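Local coordinates for protein putative oxidoreductase yhhX (Escherichia coli K-12, PDB 3F4L) that is probably an NADP-dependent oxidoreductase of the Gfo/Idh/MocA family, thought to act as a scyllo-inositol dehydrogenase, at residues S55-D58 with E59-D63; S13-R16 with Y17-Y21; P46-H50 with I51-S55. All coordinates share one frame; numbering follows the deposited sequence.

Contact 1 of 3, residues S55-D58 with E59-D63; sequences SDLD and EVLND
Leu57 and Leu61, four residues apart, make the tightly packed side of this contact. CG of Leu57 lies anti to its backbone N (chi1 -176°), which swings the branch toward Leu61 although the CB itself points away from 59-63; its CD1 comes to rest 3.9 Å from CG of Leu61, the two side chains passing at a slant. Val60 adds a looser apolar touch to the same methyl. The carbonyl of Leu57 is gripped twice: Leu61 N donates to Leu57 O at 3.0 Å, almost in line with the C=O bond, while Val60 N reaches the same oxygen at 2.9 Å from well above the carbonyl plane.

The other side is acidic and largely exposed. Asp56 caps the start of the helix, its OD1 accepting a weak bond from Asp58 N, and its backbone O takes another weak bond from Glu59 N. The carboxylates of Asp56 and Glu59 meet at nearly a right angle (81° between planes), with OD2 of Asp56 only 2.8 Å from OE2 of Glu59. Two acceptors this close would repel if both were ionised; one may hold a proton, or nearby His52, which with Thr54 OG1 bonds Glu59 OE1 weakly, may ease the charge. Further on, Asn62 N closes the turn on Asp58 O at 2.8 Å.

The apolar side faces the Rossmann sheet and its next helix: Leu57 packs on Ile8 of strand 3-8, Phe35 of strand 29-35 and Tyr81 of helix 78-87, and Val60 lies against Ala6 and His33. Helix 58-61 follows strand 52-54 and leads on toward strand 66-71.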
loop_
_atom_site.group_PDB
_atom_site.type_symbol
_atom_site.label_atom_id
_atom_site.label_comp_id
_atom_site.label_asym_id
_atom_site.label_seq_id
_atom_site.Cartn_x
_atom_site.Cartn_y
_atom_site.Cartn_z
ATOM N N SER A 55 0.879 33.936 34.419
ATOM C CA SER A 55 0.150 32.762 34.864
ATOM C C SER A 55 -1.296 33.156 35.145
ATOM O O SER A 55 -2.073 32.377 35.695
ATOM C CB SER A 55 0.794 32.174 36.117
ATOM O OG SER A 55 2.025 31.553 35.787
ATOM N N ASP A 56 -1.640 34.383 34.758
ATOM C CA ASP A 56 -2.990 34.910 34.917
ATOM C C ASP A 56 -3.580 34.994 33.509
ATOM O O ASP A 56 -3.259 35.900 32.740
ATOM C CB ASP A 56 -2.941 36.299 35.570
ATOM C CG ASP A 56 -4.301 36.980 35.624
ATOM O OD1 ASP A 56 -5.328 36.326 35.327
ATOM O OD2 ASP A 56 -4.337 38.182 35.974
ATOM N N LEU A 57 -4.441 34.036 33.180
ATOM C CA LEU A 57 -5.042 33.986 31.857
ATOM C C LEU A 57 -5.889 35.213 31.552
ATOM O O LEU A 57 -5.923 35.678 30.417
ATOM C CB LEU A 57 -5.871 32.707 31.716
ATOM C CG LEU A 57 -6.519 32.401 30.360
ATOM C CD1 LEU A 57 -5.563 32.700 29.215
ATOM C CD2 LEU A 57 -6.937 30.947 30.340
ATOM N N ASP A 58 -6.560 35.753 32.564
ATOM C CA ASP A 58 -7.395 36.927 32.344
ATOM C C ASP A 58 -6.599 38.117 31.818
ATOM O O ASP A 58 -7.107 38.896 31.008
ATOM C CB ASP A 58 -8.142 37.300 33.625
ATOM C CG ASP A 58 -9.274 36.337 33.929
ATOM O OD1 ASP A 58 -10.065 36.049 33.008
ATOM O OD2 ASP A 58 -9.379 35.872 35.081
ATOM N N GLU A 59 -5.353 38.250 32.270
ATOM C CA GLU A 59 -4.481 39.334 31.823
ATOM C C GLU A 59 -4.246 39.272 30.315
ATOM O O GLU A 59 -3.818 40.250 29.697
ATOM C CB GLU A 59 -3.133 39.263 32.541
ATOM C CG GLU A 59 -3.095 39.991 33.871
ATOM C CD GLU A 59 -1.815 39.722 34.634
ATOM O OE1 GLU A 59 -0.746 39.670 33.986
ATOM O OE2 GLU A 59 -1.878 39.570 35.876
ATOM N N VAL A 60 -4.515 38.112 29.729
ATOM C CA VAL A 60 -4.340 37.935 28.294
ATOM C C VAL A 60 -5.675 38.118 27.573
ATOM O O VAL A 60 -5.786 38.919 26.644
ATOM C CB VAL A 60 -3.789 36.527 27.956
ATOM C CG1 VAL A 60 -3.617 36.396 26.462
ATOM C CG2 VAL A 60 -2.458 36.294 28.670
ATOM N N LEU A 61 -6.690 37.381 28.013
ATOM C CA LEU A 61 -8.005 37.458 27.386
ATOM C C LEU A 61 -8.664 38.826 27.518
ATOM O O LEU A 61 -9.559 39.163 26.742
ATOM C CB LEU A 61 -8.922 36.372 27.952
ATOM C CG LEU A 61 -8.427 34.942 27.715
ATOM C CD1 LEU A 61 -9.474 33.947 28.207
ATOM C CD2 LEU A 61 -8.140 34.737 26.233
ATOM N N ASN A 62 -8.220 39.619 28.488
ATOM C CA ASN A 62 -8.785 40.951 28.671
ATOM C C ASN A 62 -8.027 42.018 27.895
ATOM O O ASN A 62 -8.459 43.169 27.847
ATOM C CB ASN A 62 -8.816 41.333 30.155
ATOM C CG ASN A 62 -9.831 40.533 30.936
ATOM O OD1 ASN A 62 -10.829 40.070 30.382
ATOM N ND2 ASN A 62 -9.593 40.377 32.234
ATOM N N ASP A 63 -6.903 41.642 27.289
ATOM C CA ASP A 63 -6.109 42.602 26.519
ATOM C C ASP A 63 -6.846 42.958 25.227
ATOM O O ASP A 63 -7.063 42.100 24.369
ATOM C CB ASP A 63 -4.733 42.025 26.172
ATOM C CG ASP A 63 -3.804 43.065 25.565
ATOM O OD1 ASP A 63 -4.301 43.983 24.873
ATOM O OD2 ASP A 63 -2.574 42.960 25.766
#

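Contact 2 of 3, residues S13-R16 with Y17-Y21; sequences STTR and YHLPY
Between Ser13 and Tyr21 the helix departs from its regular bonding: Tyr17 N donates to Ser13 O at 2.9 Å in the ordinary way, but Leu19 N reaches back five residues to Thr14 O at 3.0 Å, nearly straight (175° at the hydrogen), in a turn of the pi-helical kind. Pro20 has no N-H to give, and Tyr21 N makes only a weak bond to His18 O, so the helix kinks here and Arg16 O is left buried without a partner; CG of Pro20 sits 3.3 Å from both Thr15 O and Arg16 O.

Arg16 and Tyr17 run side by side in the same direction. The arginine's aliphatic stem covers one face of the ring, with CG 3.8 Å from the ring centroid and almost on its normal, a CH-pi contact. CD continues over the CZ side of the ring, and the bend at chi3 (-59°) leaves the guanidinium steeply inclined to the ring plane. An alanine in place of Tyr17 would remove this face and is likely to leave the arginine stem freer to turn. On the sheet-facing side, CG2 of Thr14 meets CD2 of Leu19 at 4.0 Å, against Phe7 of strand 3-8.

The edge of the His18 imidazole lies near the carbonyl of Ser13, CD2 being 3.5 Å from Ser13 O. Its two nitrogens are tied to Tyr302 and Glu95, and Glu95 also bonds Ser13 OG. Helix 12-22 is the first helix of a Rossmann beta-alpha-beta unit, between strands 3-8 and 29-35; in this fold its N-terminus, after the glycine-containing loop, typically faces the dinucleotide phosphates.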
loop_
_atom_site.group_PDB
_atom_site.type_symbol
_atom_site.label_atom_id
_atom_site.label_comp_id
_atom_site.label_asym_id
_atom_site.label_seq_id
_atom_site.Cartn_x
_atom_site.Cartn_y
_atom_site.Cartn_z
ATOM N N SER A 13 6.200 22.510 21.732
ATOM C CA SER A 13 5.503 22.869 20.508
ATOM C C SER A 13 5.560 24.381 20.285
ATOM O O SER A 13 5.824 24.840 19.185
ATOM C CB SER A 13 4.046 22.415 20.564
ATOM O OG SER A 13 3.357 23.098 21.591
ATOM N N THR A 14 5.318 25.154 21.336
ATOM C CA THR A 14 5.343 26.605 21.220
ATOM C C THR A 14 6.730 27.143 20.831
ATOM O O THR A 14 6.843 28.005 19.958
ATOM C CB THR A 14 4.913 27.266 22.549
ATOM O OG1 THR A 14 3.644 26.737 22.953
ATOM C CG2 THR A 14 4.804 28.777 22.392
ATOM N N THR A 15 7.784 26.637 21.466
ATOM C CA THR A 15 9.132 27.128 21.172
ATOM C C THR A 15 9.787 26.555 19.924
ATOM O O THR A 15 10.786 27.097 19.444
ATOM C CB THR A 15 10.096 26.891 22.350
ATOM O OG1 THR A 15 10.097 25.501 22.700
ATOM C CG2 THR A 15 9.683 27.726 23.549
ATOM N N ARG A 16 9.234 25.470 19.392
ATOM C CA ARG A 16 9.812 24.855 18.204
ATOM C C ARG A 16 9.018 25.053 16.923
ATOM O O ARG A 16 9.590 25.340 15.868
ATOM C CB ARG A 16 10.017 23.354 18.424
ATOM C CG ARG A 16 10.507 22.625 17.178
ATOM C CD ARG A 16 10.964 21.220 17.519
ATOM N NE ARG A 16 12.035 21.247 18.512
ATOM C CZ ARG A 16 12.463 20.184 19.186
ATOM N NH1 ARG A 16 11.912 18.994 18.978
ATOM N NH2 ARG A 16 13.441 20.315 20.069
ATOM N N TYR A 17 7.701 24.913 17.007
ATOM C CA TYR A 17 6.888 25.040 15.810
ATOM C C TYR A 17 6.126 26.339 15.606
ATOM O O TYR A 17 5.557 26.550 14.537
ATOM C CB TYR A 17 5.932 23.857 15.728
ATOM C CG TYR A 17 6.660 22.535 15.679
ATOM C CD1 TYR A 17 7.388 22.160 14.550
ATOM C CD2 TYR A 17 6.623 21.657 16.762
ATOM C CE1 TYR A 17 8.057 20.939 14.500
ATOM C CE2 TYR A 17 7.289 20.436 16.722
ATOM C CZ TYR A 17 8.002 20.083 15.588
ATOM O OH TYR A 17 8.656 18.875 15.538
ATOM N N HIS A 18 6.115 27.211 16.603
ATOM C CA HIS A 18 5.417 28.482 16.464
ATOM C C HIS A 18 6.326 29.705 16.523
ATOM O O HIS A 18 6.444 30.448 15.551
ATOM C CB HIS A 18 4.337 28.605 17.544
ATOM C CG HIS A 18 3.205 27.641 17.370
ATOM N ND1 HIS A 18 2.133 27.894 16.542
ATOM C CD2 HIS A 18 2.985 26.416 17.905
ATOM C CE1 HIS A 18 1.298 26.870 16.578
ATOM N NE2 HIS A 18 1.791 25.957 17.399
ATOM N N LEU A 19 6.973 29.909 17.665
ATOM C CA LEU A 19 7.822 31.078 17.854
ATOM C C LEU A 19 8.907 31.320 16.808
ATOM O O LEU A 19 9.099 32.457 16.370
ATOM C CB LEU A 19 8.413 31.055 19.274
ATOM C CG LEU A 19 7.682 31.900 20.340
ATOM C CD1 LEU A 19 6.208 32.070 19.990
ATOM C CD2 LEU A 19 7.839 31.274 21.711
ATOM N N PRO A 20 9.619 30.263 16.378
ATOM C CA PRO A 20 10.663 30.495 15.371
ATOM C C PRO A 20 10.115 31.199 14.130
ATOM O O PRO A 20 10.794 32.019 13.508
ATOM C CB PRO A 20 11.165 29.082 15.055
ATOM C CG PRO A 20 10.957 28.349 16.357
ATOM C CD PRO A 20 9.576 28.844 16.780
ATOM N N TYR A 21 8.876 30.877 13.785
ATOM C CA TYR A 21 8.218 31.437 12.610
ATOM C C TYR A 21 7.549 32.785 12.872
ATOM O O TYR A 21 7.604 33.695 12.038
ATOM C CB TYR A 21 7.181 30.432 12.094
ATOM C CG TYR A 21 7.802 29.150 11.600
ATOM C CD1 TYR A 21 8.380 29.076 10.325
ATOM C CD2 TYR A 21 7.865 28.027 12.418
ATOM C CE1 TYR A 21 8.998 27.925 9.887
ATOM C CE2 TYR A 21 8.488 26.859 11.988
ATOM C CZ TYR A 21 9.052 26.816 10.724
ATOM O OH TYR A 21 9.662 25.666 10.306
#

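Contact 3 of 3, residues P46-H50 with I51-S55; sequences PIYSH and IHFTS
Ile51 folds back over the turn that precedes it, and its side chain bridges His50 and Tyr48. From its CB, which lies 3.4 Å from Tyr48 O, CG1 leaves anti to the carbonyl carbon (chi1 -54°) and passes over one face of the His50 imidazole. There CG1 stands 3.8 Å from the centroid of the His50 ring, a CH-pi contact offset toward the rim. The terminal CD1 goes on to touch CD1 of Tyr48 at 4.0 Å and also approaches CE1 of the imidazole. The other branch, CG2, lies over the Phe53 ring, toward its rim.

Phe53 in turn meets the tyrosine: Tyr48 CB sits at the edge of the Phe53 ring, near its plane, 3.9 Å from Phe53 CZ. His50 can lie beneath Ile51 because its chi1 of 63° places CG between the backbone N and the carbonyl carbon.

The backbone underneath is a type I beta turn from Tyr48 to Ile51, closed by Ile51 N donating to Tyr48 O at 2.9 Å. One water donates to both Tyr48 O and Ile51 O, at 2.6 Å to the latter, and a second joins Ser49 O to Ile51 O, the latter bond weak; the carbonyls on this side are thereby bridged by solvent.

Beyond the turn, His52 and Thr54 bond through their backbones to strand 29-35, and Ile51 packs on Val31 and Ile34. The tight turn therefore delivers the chain into strand 52-54, one edge strand of the parallel Rossmann sheet.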
loop_
_atom_site.group_PDB
_atom_site.type_symbol
_atom_site.label_atom_id
_atom_site.label_comp_id
_atom_site.label_asym_id
_atom_site.label_seq_id
_atom_site.Cartn_x
_atom_site.Cartn_y
_atom_site.Cartn_z
ATOM N N PRO A 46 17.202 35.448 25.464
ATOM C CA PRO A 46 17.101 36.822 24.961
ATOM C C PRO A 46 16.054 37.066 23.866
ATOM O O PRO A 46 15.443 38.137 23.822
ATOM C CB PRO A 46 18.525 37.113 24.493
ATOM C CG PRO A 46 19.346 36.367 25.520
ATOM C CD PRO A 46 18.609 35.033 25.585
ATOM N N ILE A 47 15.833 36.079 23.000
ATOM C CA ILE A 47 14.862 36.233 21.925
ATOM C C ILE A 47 13.422 36.414 22.410
ATOM O O ILE A 47 12.554 36.791 21.624
ATOM C CB ILE A 47 14.902 35.034 20.930
ATOM C CG1 ILE A 47 14.714 33.705 21.683
ATOM C CG2 ILE A 47 16.210 35.069 20.134
ATOM C CD1 ILE A 47 14.434 32.502 20.753
ATOM N N TYR A 48 13.172 36.163 23.695
ATOM C CA TYR A 48 11.825 36.313 24.248
ATOM C C TYR A 48 11.712 37.540 25.167
ATOM O O TYR A 48 10.682 37.751 25.808
ATOM C CB TYR A 48 11.432 35.068 25.059
ATOM C CG TYR A 48 11.560 33.738 24.339
ATOM C CD1 TYR A 48 11.019 33.547 23.069
ATOM C CD2 TYR A 48 12.197 32.653 24.951
ATOM C CE1 TYR A 48 11.102 32.320 22.427
ATOM C CE2 TYR A 48 12.290 31.407 24.309
ATOM C CZ TYR A 48 11.736 31.255 23.051
ATOM O OH TYR A 48 11.810 30.048 22.408
ATOM N N SER A 49 12.771 38.346 25.223
ATOM C CA SER A 49 12.804 39.522 26.099
ATOM C C SER A 49 11.643 40.509 25.974
ATOM O O SER A 49 11.303 41.180 26.944
ATOM C CB SER A 49 14.123 40.283 25.915
ATOM O OG SER A 49 14.246 40.795 24.597
ATOM N N HIS A 50 11.032 40.589 24.796
ATOM C CA HIS A 50 9.922 41.516 24.561
ATOM C C HIS A 50 8.557 40.932 24.928
ATOM O O HIS A 50 7.539 41.616 24.835
ATOM C CB HIS A 50 9.884 41.903 23.084
ATOM C CG HIS A 50 9.624 40.741 22.173
ATOM N ND1 HIS A 50 10.497 39.680 22.054
ATOM C CD2 HIS A 50 8.576 40.458 21.362
ATOM C CE1 HIS A 50 9.996 38.793 21.211
ATOM N NE2 HIS A 50 8.832 39.241 20.777
ATOM N N ILE A 51 8.538 39.668 25.332
ATOM C CA ILE A 51 7.292 39.005 25.669
ATOM C C ILE A 51 6.957 39.046 27.152
ATOM O O ILE A 51 7.826 38.866 28.006
ATOM C CB ILE A 51 7.307 37.506 25.225
ATOM C CG1 ILE A 51 7.663 37.391 23.739
ATOM C CG2 ILE A 51 5.928 36.878 25.474
ATOM C CD1 ILE A 51 7.817 35.946 23.235
ATOM N N HIS A 52 5.685 39.281 27.450
ATOM C CA HIS A 52 5.197 39.294 28.825
ATOM C C HIS A 52 4.684 37.896 29.163
ATOM O O HIS A 52 3.673 37.457 28.606
ATOM C CB HIS A 52 4.055 40.305 28.978
ATOM C CG HIS A 52 3.333 40.220 30.292
ATOM N ND1 HIS A 52 3.951 40.448 31.505
ATOM C CD2 HIS A 52 2.042 39.928 30.583
ATOM C CE1 HIS A 52 3.075 40.302 32.482
ATOM N NE2 HIS A 52 1.908 39.985 31.951
ATOM N N PHE A 53 5.386 37.192 30.049
ATOM C CA PHE A 53 4.968 35.858 30.466
ATOM C C PHE A 53 4.077 36.009 31.691
ATOM O O PHE A 53 4.368 36.797 32.576
ATOM C CB PHE A 53 6.180 34.985 30.809
ATOM C CG PHE A 53 6.994 34.587 29.613
ATOM C CD1 PHE A 53 8.021 35.400 29.144
ATOM C CD2 PHE A 53 6.709 33.413 28.929
ATOM C CE1 PHE A 53 8.747 35.039 28.004
ATOM C CE2 PHE A 53 7.427 33.047 27.792
ATOM C CZ PHE A 53 8.448 33.863 27.328
ATOM N N THR A 54 3.003 35.238 31.757
ATOM C CA THR A 54 2.073 35.357 32.869
ATOM C C THR A 54 1.366 34.047 33.187
ATOM O O THR A 54 1.268 33.161 32.338
ATOM C CB THR A 54 1.004 36.435 32.537
ATOM O OG1 THR A 54 -0.039 36.421 33.518
ATOM C CG2 THR A 54 0.406 36.171 31.172
ATOM N N SER A 55 0.879 33.936 34.419
ATOM C CA SER A 55 0.150 32.762 34.864
ATOM C C SER A 55 -1.296 33.156 35.145
ATOM O O SER A 55 -2.073 32.377 35.695
ATOM C CB SER A 55 0.794 32.174 36.117
ATOM O OG SER A 55 2.025 31.553 35.787
HETATM O O HOH W 1 10.216 38.319 28.770
HETATM O O HOH W 2 8.489 41.711 28.341
#

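In the fold
All three contacts belong to the Rossmann domain, in the chain order contact 2, contact 3, contact 1. Contact 2 lies on helix 12-22, between the first two strands; contact 3 leads into edge strand 52-54, and contact 1 carries the chain onward from it through helix 58-61. Contacts 1 and 3 share Ser55 and meet where Val60 CG2 packs 3.8 Å from Thr54 CG2. The centre of contact 3 is about 14 Å from each of the others, while the centres of contacts 1 and 2 are about 21 Å apart, their nearest atoms about 12 Å. Tyr48 packs on Thr15 and Leu19, joining the edge-strand turn to the first helix of the presumed dinucleotide-binding domain.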